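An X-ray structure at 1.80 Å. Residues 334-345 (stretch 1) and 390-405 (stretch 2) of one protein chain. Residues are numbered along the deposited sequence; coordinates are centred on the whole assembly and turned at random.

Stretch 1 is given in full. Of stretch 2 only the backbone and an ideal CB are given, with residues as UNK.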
ATOM      1  N   LEU A 334       9.552   2.603 -21.987  1.00 43.33           N
ATOM      2  CA  LEU A 334       8.580   3.510 -21.370  1.00 40.49           C
ATOM      3  C   LEU A 334       9.123   4.930 -21.272  1.00 38.52           C
ATOM      4  O   LEU A 334      10.208   5.159 -20.740  1.00 37.95           O
ATOM      5  CB  LEU A 334       8.182   3.003 -19.975  1.00 40.42           C
ATOM      6  CG  LEU A 334       7.579   1.596 -19.901  1.00 39.97           C
ATOM      7  CD1 LEU A 334       7.235   1.220 -18.463  1.00 41.01           C
ATOM      8  CD2 LEU A 334       6.347   1.492 -20.787  1.00 40.79           C
ATOM      9  N   ASN A 335       8.356   5.881 -21.789  1.00 38.28           N
ATOM     10  CA  ASN A 335       8.695   7.298 -21.706  1.00 38.83           C
ATOM     11  C   ASN A 335       8.447   7.870 -20.283  1.00 38.51           C
ATOM     12  O   ASN A 335       8.028   7.121 -19.381  1.00 36.69           O
ATOM     13  CB  ASN A 335       7.953   8.077 -22.811  1.00 39.41           C
ATOM     14  CG  ASN A 335       6.489   8.342 -22.492  1.00 41.30           C
ATOM     15  OD1 ASN A 335       5.982   7.969 -21.430  1.00 40.94           O
ATOM     16  ND2 ASN A 335       5.802   9.003 -23.420  1.00 42.03           N
ATOM     17  N   PRO A 336       8.730   9.175 -20.067  1.00 37.34           N
ATOM     18  CA  PRO A 336       8.650   9.720 -18.698  1.00 35.74           C
ATOM     19  C   PRO A 336       7.267   9.668 -18.029  1.00 36.49           C
ATOM     20  O   PRO A 336       7.187   9.299 -16.853  1.00 37.07           O
ATOM     21  CB  PRO A 336       9.106  11.171 -18.871  1.00 36.92           C
ATOM     22  CG  PRO A 336      10.040  11.119 -20.045  1.00 36.87           C
ATOM     23  CD  PRO A 336       9.420  10.118 -20.978  1.00 37.41           C
ATOM     24  N   ILE A 337       6.203  10.028 -18.744  1.00 35.72           N
ATOM     25  CA  ILE A 337       4.858   9.981 -18.147  1.00 36.72           C
ATOM     26  C   ILE A 337       4.383   8.545 -17.915  1.00 35.01           C
ATOM     27  O   ILE A 337       3.739   8.265 -16.903  1.00 35.26           O
ATOM     28  CB  ILE A 337       3.812  10.816 -18.922  1.00 38.33           C
ATOM     29  CG1 ILE A 337       2.568  11.027 -18.049  1.00 39.44           C
ATOM     30  CG2 ILE A 337       3.441  10.171 -20.253  1.00 38.87           C
ATOM     31  CD1 ILE A 337       1.665  12.137 -18.537  1.00 41.81           C
ATOM     32  N   GLN A 338       4.719   7.635 -18.826  1.00 33.15           N
ATOM     33  CA  GLN A 338       4.436   6.214 -18.651  1.00 32.59           C
ATOM     34  C   GLN A 338       5.231   5.620 -17.490  1.00 32.23           C
ATOM     35  O   GLN A 338       4.748   4.733 -16.782  1.00 28.96           O
ATOM     36  CB  GLN A 338       4.772   5.431 -19.917  1.00 33.62           C
ATOM     37  CG  GLN A 338       3.910   5.787 -21.113  1.00 33.85           C
ATOM     38  CD  GLN A 338       4.611   5.518 -22.435  1.00 34.46           C
ATOM     39  OE1 GLN A 338       5.581   4.756 -22.499  1.00 33.23           O
ATOM     40  NE2 GLN A 338       4.135   6.162 -23.492  1.00 35.77           N
ATOM     41  N   THR A 339       6.464   6.089 -17.321  1.00 30.53           N
ATOM     42  CA  THR A 339       7.298   5.679 -16.195  1.00 31.85           C
ATOM     43  C   THR A 339       6.648   6.129 -14.872  1.00 30.05           C
ATOM     44  O   THR A 339       6.578   5.356 -13.920  1.00 29.89           O
ATOM     45  CB  THR A 339       8.724   6.268 -16.323  1.00 33.53           C
ATOM     46  OG1 THR A 339       9.336   5.777 -17.522  1.00 34.43           O
ATOM     47  CG2 THR A 339       9.582   5.893 -15.136  1.00 33.45           C
ATOM     48  N   LEU A 340       6.177   7.373 -14.833  1.00 29.19           N
ATOM     49  CA  LEU A 340       5.470   7.906 -13.657  1.00 28.63           C
ATOM     50  C   LEU A 340       4.189   7.110 -13.391  1.00 28.87           C
ATOM     51  O   LEU A 340       3.902   6.756 -12.248  1.00 28.76           O
ATOM     52  CB  LEU A 340       5.131   9.387 -13.828  1.00 27.80           C
ATOM     53  CG  LEU A 340       4.374  10.060 -12.669  1.00 28.31           C
ATOM     54  CD1 LEU A 340       5.158   9.967 -11.376  1.00 27.63           C
ATOM     55  CD2 LEU A 340       4.045  11.514 -12.981  1.00 28.63           C
ATOM     56  N   GLY A 341       3.439   6.816 -14.452  1.00 28.50           N
ATOM     57  CA  GLY A 341       2.230   5.997 -14.350  1.00 28.34           C
ATOM     58  C   GLY A 341       2.478   4.618 -13.771  1.00 29.43           C
ATOM     59  O   GLY A 341       1.673   4.121 -12.981  1.00 28.32           O
ATOM     60  N   LEU A 342       3.595   4.000 -14.158  1.00 28.64           N
ATOM     61  CA  LEU A 342       3.966   2.690 -13.642  1.00 29.11           C
ATOM     62  C   LEU A 342       4.275   2.788 -12.149  1.00 27.06           C
ATOM     63  O   LEU A 342       3.833   1.946 -11.357  1.00 24.45           O
ATOM     64  CB  LEU A 342       5.191   2.136 -14.376  1.00 30.89           C
ATOM     65  CG  LEU A 342       5.365   0.619 -14.511  1.00 34.22           C
ATOM     66  CD1 LEU A 342       6.844   0.266 -14.531  1.00 35.51           C
ATOM     67  CD2 LEU A 342       4.674  -0.212 -13.442  1.00 35.12           C
ATOM     68  N   LEU A 343       5.043   3.812 -11.781  1.00 25.21           N
ATOM     69  CA  LEU A 343       5.411   4.018 -10.384  1.00 24.88           C
ATOM     70  C   LEU A 343       4.182   4.288  -9.512  1.00 23.82           C
ATOM     71  O   LEU A 343       4.057   3.706  -8.441  1.00 22.58           O
ATOM     72  CB  LEU A 343       6.395   5.169 -10.252  1.00 25.44           C
ATOM     73  CG  LEU A 343       7.755   4.857 -10.883  1.00 25.72           C
ATOM     74  CD1 LEU A 343       8.575   6.124 -11.022  1.00 25.63           C
ATOM     75  CD2 LEU A 343       8.488   3.803 -10.078  1.00 25.88           C
ATOM     76  N   VAL A 344       3.296   5.167  -9.976  1.00 24.61           N
ATOM     77  CA  VAL A 344       2.035   5.437  -9.272  1.00 23.99           C
ATOM     78  C   VAL A 344       1.190   4.152  -9.143  1.00 22.71           C
ATOM     79  O   VAL A 344       0.678   3.862  -8.063  1.00 21.46           O
ATOM     80  CB  VAL A 344       1.260   6.620  -9.903  1.00 24.17           C
ATOM     81  CG1 VAL A 344      -0.139   6.740  -9.332  1.00 24.38           C
ATOM     82  CG2 VAL A 344       2.009   7.928  -9.664  1.00 25.44           C
ATOM     83  N   ALA A 345       1.082   3.357 -10.204  1.00 22.08           N
ATOM     84  CA  ALA A 345       0.365   2.075 -10.106  1.00 21.35           C
ATOM     85  C   ALA A 345       0.979   1.117  -9.107  1.00 21.32           C
ATOM     86  O   ALA A 345       0.256   0.467  -8.362  1.00 21.49           O
ATOM     87  CB  ALA A 345       0.256   1.403 -11.469  1.00 21.51           C
ATOM     88  N   UNK A 390      -8.431   7.580  -4.069  1.00 18.27           N
ATOM     89  CA  UNK A 390      -7.171   8.292  -3.906  1.00 19.04           C
ATOM     90  C   UNK A 390      -6.906   9.301  -5.037  1.00 18.54           C
ATOM     91  O   UNK A 390      -6.882  10.505  -4.785  1.00 19.45           O
ATOM     92  CB  UNK A 390      -6.022   7.285  -3.832  1.00 19.04           C
ATOM     93  N   UNK A 391      -6.728   8.826  -6.264  1.00 19.39           N
ATOM     94  CA  UNK A 391      -6.252   9.706  -7.345  1.00 19.86           C
ATOM     95  C   UNK A 391      -7.305  10.710  -7.813  1.00 20.93           C
ATOM     96  O   UNK A 391      -6.954  11.846  -8.133  1.00 20.28           O
ATOM     97  CB  UNK A 391      -5.800   8.861  -8.537  1.00 19.86           C
ATOM     98  N   UNK A 392      -8.582  10.315  -7.842  1.00 21.00           N
ATOM     99  CA  UNK A 392      -9.654  11.234  -8.278  1.00 21.86           C
ATOM    100  C   UNK A 392      -9.715  12.487  -7.405  1.00 22.07           C
ATOM    101  O   UNK A 392     -10.032  13.576  -7.891  1.00 20.46           O
ATOM    102  CB  UNK A 392     -11.008  10.522  -8.248  1.00 21.86           C
ATOM    103  N   UNK A 393      -9.430  12.315  -6.111  1.00 21.12           N
ATOM    104  CA  UNK A 393      -9.406  13.417  -5.143  1.00 22.57           C
ATOM    105  C   UNK A 393      -8.032  14.092  -5.063  1.00 23.24           C
ATOM    106  O   UNK A 393      -7.940  15.317  -5.111  1.00 25.09           O
ATOM    107  CB  UNK A 393      -9.807  12.902  -3.759  1.00 22.57           C
ATOM    108  N   UNK A 394      -6.964  13.306  -4.950  1.00 22.80           N
ATOM    109  CA  UNK A 394      -5.624  13.839  -4.714  1.00 23.69           C
ATOM    110  C   UNK A 394      -4.858  14.300  -5.956  1.00 23.58           C
ATOM    111  O   UNK A 394      -4.020  15.189  -5.848  1.00 25.55           O
ATOM    112  CB  UNK A 394      -4.792  12.772  -4.000  1.00 23.69           C
ATOM    113  N   UNK A 395      -5.131  13.697  -7.106  1.00 24.01           N
ATOM    114  CA  UNK A 395      -4.323  13.917  -8.309  1.00 24.78           C
ATOM    115  C   UNK A 395      -5.163  13.737  -9.591  1.00 25.85           C
ATOM    116  O   UNK A 395      -4.765  13.010 -10.506  1.00 24.91           O
ATOM    117  CB  UNK A 395      -3.132  12.957  -8.322  1.00 24.78           C
ATOM    118  N   UNK A 396      -6.332  14.403  -9.661  1.00 27.08           N
ATOM    119  CA  UNK A 396      -7.233  14.191 -10.799  1.00 28.38           C
ATOM    120  C   UNK A 396      -6.614  14.511 -12.162  1.00 29.55           C
ATOM    121  O   UNK A 396      -6.933  13.847 -13.156  1.00 27.23           O
ATOM    122  CB  UNK A 396      -8.490  15.044 -10.613  1.00 28.38           C
ATOM    123  N   UNK A 397      -5.715  15.491 -12.205  1.00 32.60           N
ATOM    124  CA  UNK A 397      -5.075  15.846 -13.467  1.00 36.26           C
ATOM    125  C   UNK A 397      -4.077  14.787 -13.963  1.00 33.59           C
ATOM    126  O   UNK A 397      -3.784  14.745 -15.155  1.00 32.95           O
ATOM    127  CB  UNK A 397      -4.359  17.189 -13.312  1.00 36.26           C
ATOM    128  N   UNK A 398      -3.572  13.907 -13.094  1.00 30.73           N
ATOM    129  CA  UNK A 398      -2.784  12.774 -13.585  1.00 29.87           C
ATOM    130  C   UNK A 398      -3.669  11.779 -14.352  1.00 28.62           C
ATOM    131  O   UNK A 398      -3.233  11.212 -15.353  1.00 29.77           O
ATOM    132  CB  UNK A 398      -2.086  12.070 -12.419  1.00 29.87           C
ATOM    133  N   UNK A 399      -4.901  11.572 -13.887  1.00 28.54           N
ATOM    134  CA  UNK A 399      -5.796  10.582 -14.483  1.00 28.40           C
ATOM    135  C   UNK A 399      -6.182  10.908 -15.927  1.00 30.18           C
ATOM    136  O   UNK A 399      -6.347   9.997 -16.734  1.00 29.77           O
ATOM    137  CB  UNK A 399      -7.063  10.460 -13.634  1.00 28.40           C
ATOM    138  N   UNK A 400      -6.302  12.194 -16.232  1.00 30.96           N
ATOM    139  CA  UNK A 400      -6.725  12.656 -17.562  1.00 33.40           C
ATOM    140  C   UNK A 400      -5.568  12.895 -18.541  1.00 35.43           C
ATOM    141  O   UNK A 400      -5.807  13.150 -19.724  1.00 35.47           O
ATOM    142  CB  UNK A 400      -7.527  13.951 -17.415  1.00 33.40           C
ATOM    143  N   UNK A 401      -4.326  12.819 -18.066  1.00 36.20           N
ATOM    144  CA  UNK A 401      -3.172  12.789 -18.963  1.00 38.26           C
ATOM    145  C   UNK A 401      -3.253  11.557 -19.843  1.00 38.89           C
ATOM    146  O   UNK A 401      -3.785  10.525 -19.431  1.00 39.24           O
ATOM    147  CB  UNK A 401      -1.860  12.804 -18.176  1.00 38.26           C
ATOM    148  N   UNK A 402      -2.712  11.667 -21.051  1.00 37.51           N
ATOM    149  CA  UNK A 402      -2.637  10.541 -21.969  1.00 36.82           C
ATOM    150  C   UNK A 402      -1.183  10.081 -22.041  1.00 36.87           C
ATOM    151  O   UNK A 402      -0.278  10.841 -21.691  1.00 37.39           O
ATOM    152  CB  UNK A 402      -3.169  10.916 -23.353  1.00 36.82           C
ATOM    153  N   UNK A 403      -0.957   8.839 -22.459  1.00 35.95           N
ATOM    154  CA  UNK A 403       0.394   8.266 -22.440  1.00 36.86           C
ATOM    155  C   UNK A 403       1.365   8.901 -23.444  1.00 40.12           C
ATOM    156  O   UNK A 403       2.577   8.777 -23.284  1.00 39.70           O
ATOM    157  CB  UNK A 403       0.306   6.764 -22.716  1.00 36.86           C
ATOM    158  N   UNK A 404       0.821   9.529 -24.485  1.00 44.11           N
ATOM    159  CA  UNK A 404       1.588  10.349 -25.430  1.00 49.00           C
ATOM    160  C   UNK A 404       0.657  11.396 -26.009  1.00 50.30           C
ATOM    161  O   UNK A 404      -0.562  11.246 -25.936  1.00 50.13           O
ATOM    162  CB  UNK A 404       2.211   9.499 -26.539  1.00 49.00           C
ATOM    163  N   UNK A 405       1.215  12.451 -26.598  1.00 53.32           N
ATOM    164  CA  UNK A 405       0.389  13.513 -27.183  1.00 54.28           C
ATOM    165  C   UNK A 405      -0.611  12.972 -28.214  1.00 54.40           C
ATOM    166  O   UNK A 405      -1.730  13.469 -28.302  1.00 53.44           O
ATOM    167  CB  UNK A 405       1.285  14.566 -27.838  1.00 54.28           C
TER

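Position 390 lies in a helix, out of reach of stretch 1, so the visible atoms constrain it little; it is Val-390. At 391 the CA-to-CB bond points toward stretch 1, yet no atom of that stretch lies within 5.5 Å of the ideal CB. A branched apolar chain long enough to span the gap to Val-344 would suit, as might methionine. The residue is Leu-391, whose CD1 reaches to 4.0 Å from Val-344 CG1. Positions 392, 393 and 394 are helical and out of reach, and many residues would serve; they are Arg-392, Ile-393 and Cys-394.

Position 395 leaves helical geometry, with phi/psi of -151/50, and also precedes the next helix. Its CB points toward Val-344 and Leu-340 but remains far from both, which favours a large apolar or aromatic side chain. Trp-395 fills the space: with chi1 at -151° (t), its ring brings CZ3 to 3.8 Å from Val-344 CG2 and CH2 to 4.3 Å from Leu-340 CD2, both methyls lying oblique to the ring.

At 396, the first residue of the helix, phi of -59° is compatible with proline, though not unique to it; Pro-396 is found. Position 397 faces no part of stretch 1 and could be polar; it is Asp-397. The CB of 398 again points toward the apolar side of the first helix, where leucine, isoleucine or methionine could bridge the gap. Leu-398 does so with both methyls, CD1 lying 4.1 Å from Leu-340 CD2 and CD2 4.0 Å from Val-344 CG2. Positions 399 and 400 are out of reach, and are Leu-399 and Thr-400; the Thr-400 OG1 donates a weak bond to Asp-397 O at 3.4 Å.

At 401 the ideal CB already sits 3.6 Å from Ile-337 CD1, so a small or slender side chain is easily accommodated. Cys-401 makes this apolar contact through its CB. Position 402 points away, leaving room for a polar group; Thr-402 OG1 donates to the backbone O of 404 at 3.0 Å.

At 403 the backbone matters most: Asn-335 ND2 and Gln-338 NE2 both donate to its O, at 3.2 and 3.1 Å, whatever the side chain. CB points sideways, 4.0 Å from Gln-338 NE2, and several aliphatic chains would fit; Ile-403 is present. Near 404, the two amides suggest an acceptor or a flexible polar chain. Glu-404 bends closer, its CG 3.6 Å from Gln-338 NE2 and its OE2 3.7 Å from Asn-335 ND2. Position 405 is unconstrained by stretch 1 and is Glu-405.

Stretch 2 (390-405) VLRICWPDLLTCTIEE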
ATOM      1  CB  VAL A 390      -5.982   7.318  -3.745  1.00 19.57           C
ATOM      2  CG1 VAL A 390      -4.678   8.089  -3.632  1.00 20.89           C
ATOM      3  CG2 VAL A 390      -6.185   6.451  -2.519  1.00 19.67           C
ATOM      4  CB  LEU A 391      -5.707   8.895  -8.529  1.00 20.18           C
ATOM      5  CG  LEU A 391      -4.486   8.001  -8.260  1.00 21.21           C
ATOM      6  CD1 LEU A 391      -4.153   7.178  -9.488  1.00 21.40           C
ATOM      7  CD2 LEU A 391      -3.272   8.829  -7.830  1.00 23.14           C
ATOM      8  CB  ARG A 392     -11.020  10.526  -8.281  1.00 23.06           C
ATOM      9  CG  ARG A 392     -12.204  11.389  -8.729  1.00 24.38           C
ATOM     10  CD  ARG A 392     -12.063  11.807 -10.186  1.00 24.99           C
ATOM     11  NE  ARG A 392     -13.065  12.798 -10.582  1.00 25.40           N
ATOM     12  CZ  ARG A 392     -12.965  14.121 -10.432  1.00 25.98           C
ATOM     13  NH1 ARG A 392     -11.915  14.692  -9.840  1.00 25.78           N
ATOM     14  NH2 ARG A 392     -13.963  14.889 -10.868  1.00 27.61           N
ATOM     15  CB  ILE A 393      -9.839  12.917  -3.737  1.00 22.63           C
ATOM     16  CG1 ILE A 393     -11.230  12.272  -3.795  1.00 24.07           C
ATOM     17  CG2 ILE A 393      -9.768  14.033  -2.695  1.00 23.17           C
ATOM     18  CD1 ILE A 393     -12.309  13.096  -4.472  1.00 24.19           C
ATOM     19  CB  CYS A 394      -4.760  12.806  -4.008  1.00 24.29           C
ATOM     20  SG  CYS A 394      -5.384  12.418  -2.373  1.00 26.16           S
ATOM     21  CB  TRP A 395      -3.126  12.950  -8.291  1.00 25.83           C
ATOM     22  CG  TRP A 395      -1.888  13.431  -8.981  1.00 26.96           C
ATOM     23  CD1 TRP A 395      -1.766  14.508  -9.827  1.00 29.17           C
ATOM     24  CD2 TRP A 395      -0.592  12.835  -8.910  1.00 27.90           C
ATOM     25  NE1 TRP A 395      -0.474  14.609 -10.278  1.00 28.59           N
ATOM     26  CE2 TRP A 395       0.268  13.595  -9.732  1.00 28.77           C
ATOM     27  CE3 TRP A 395      -0.071  11.726  -8.235  1.00 27.24           C
ATOM     28  CZ2 TRP A 395       1.625  13.272  -9.899  1.00 28.99           C
ATOM     29  CZ3 TRP A 395       1.276  11.414  -8.397  1.00 28.22           C
ATOM     30  CH2 TRP A 395       2.105  12.181  -9.221  1.00 28.40           C
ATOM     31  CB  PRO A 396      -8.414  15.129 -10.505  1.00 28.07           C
ATOM     32  CG  PRO A 396      -7.906  16.111  -9.521  1.00 27.81           C
ATOM     33  CD  PRO A 396      -6.876  15.386  -8.710  1.00 27.38           C
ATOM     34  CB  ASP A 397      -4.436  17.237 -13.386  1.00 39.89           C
ATOM     35  CG  ASP A 397      -5.472  18.363 -13.267  1.00 43.53           C
ATOM     36  OD1 ASP A 397      -6.696  18.113 -13.382  1.00 46.81           O
ATOM     37  OD2 ASP A 397      -5.056  19.519 -13.069  1.00 47.17           O
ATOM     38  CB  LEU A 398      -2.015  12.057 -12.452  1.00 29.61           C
ATOM     39  CG  LEU A 398      -1.240  10.778 -12.830  1.00 30.20           C
ATOM     40  CD1 LEU A 398      -0.019  11.090 -13.685  1.00 31.85           C
ATOM     41  CD2 LEU A 398      -0.813   9.980 -11.607  1.00 30.54           C
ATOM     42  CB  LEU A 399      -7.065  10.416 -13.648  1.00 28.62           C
ATOM     43  CG  LEU A 399      -6.865   9.813 -12.249  1.00 27.95           C
ATOM     44  CD1 LEU A 399      -8.185   9.774 -11.495  1.00 27.88           C
ATOM     45  CD2 LEU A 399      -6.236   8.424 -12.341  1.00 28.25           C
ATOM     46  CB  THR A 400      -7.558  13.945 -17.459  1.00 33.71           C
ATOM     47  OG1 THR A 400      -6.837  14.928 -16.720  1.00 32.82           O
ATOM     48  CG2 THR A 400      -8.901  13.679 -16.778  1.00 34.63           C
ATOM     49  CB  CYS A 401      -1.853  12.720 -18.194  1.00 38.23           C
ATOM     50  SG  CYS A 401      -1.367  14.239 -17.373  1.00 40.18           S
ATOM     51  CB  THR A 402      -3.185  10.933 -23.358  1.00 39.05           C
ATOM     52  OG1 THR A 402      -2.520  12.115 -23.824  1.00 39.01           O
ATOM     53  CG2 THR A 402      -4.675  11.216 -23.274  1.00 38.62           C
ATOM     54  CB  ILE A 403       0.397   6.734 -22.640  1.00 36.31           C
ATOM     55  CG1 ILE A 403      -0.200   6.335 -23.996  1.00 35.73           C
ATOM     56  CG2 ILE A 403      -0.340   6.037 -21.503  1.00 35.48           C
ATOM     57  CD1 ILE A 403       0.236   4.957 -24.429  1.00 35.75           C
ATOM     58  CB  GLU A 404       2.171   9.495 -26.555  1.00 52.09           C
ATOM     59  CG  GLU A 404       3.234   8.522 -26.086  1.00 55.72           C
ATOM     60  CD  GLU A 404       4.128   8.030 -27.196  1.00 60.95           C
ATOM     61  OE1 GLU A 404       3.641   7.853 -28.337  1.00 65.76           O
ATOM     62  OE2 GLU A 404       5.321   7.802 -26.912  1.00 62.86           O
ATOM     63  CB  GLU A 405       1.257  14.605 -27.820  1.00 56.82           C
ATOM     64  CG  GLU A 405       2.014  15.451 -26.811  1.00 59.95           C
ATOM     65  CD  GLU A 405       2.573  16.734 -27.406  1.00 63.52           C
ATOM     66  OE1 GLU A 405       2.917  16.748 -28.610  1.00 65.02           O
ATOM     67  OE2 GLU A 405       2.673  17.734 -26.662  1.00 65.13           O
TER
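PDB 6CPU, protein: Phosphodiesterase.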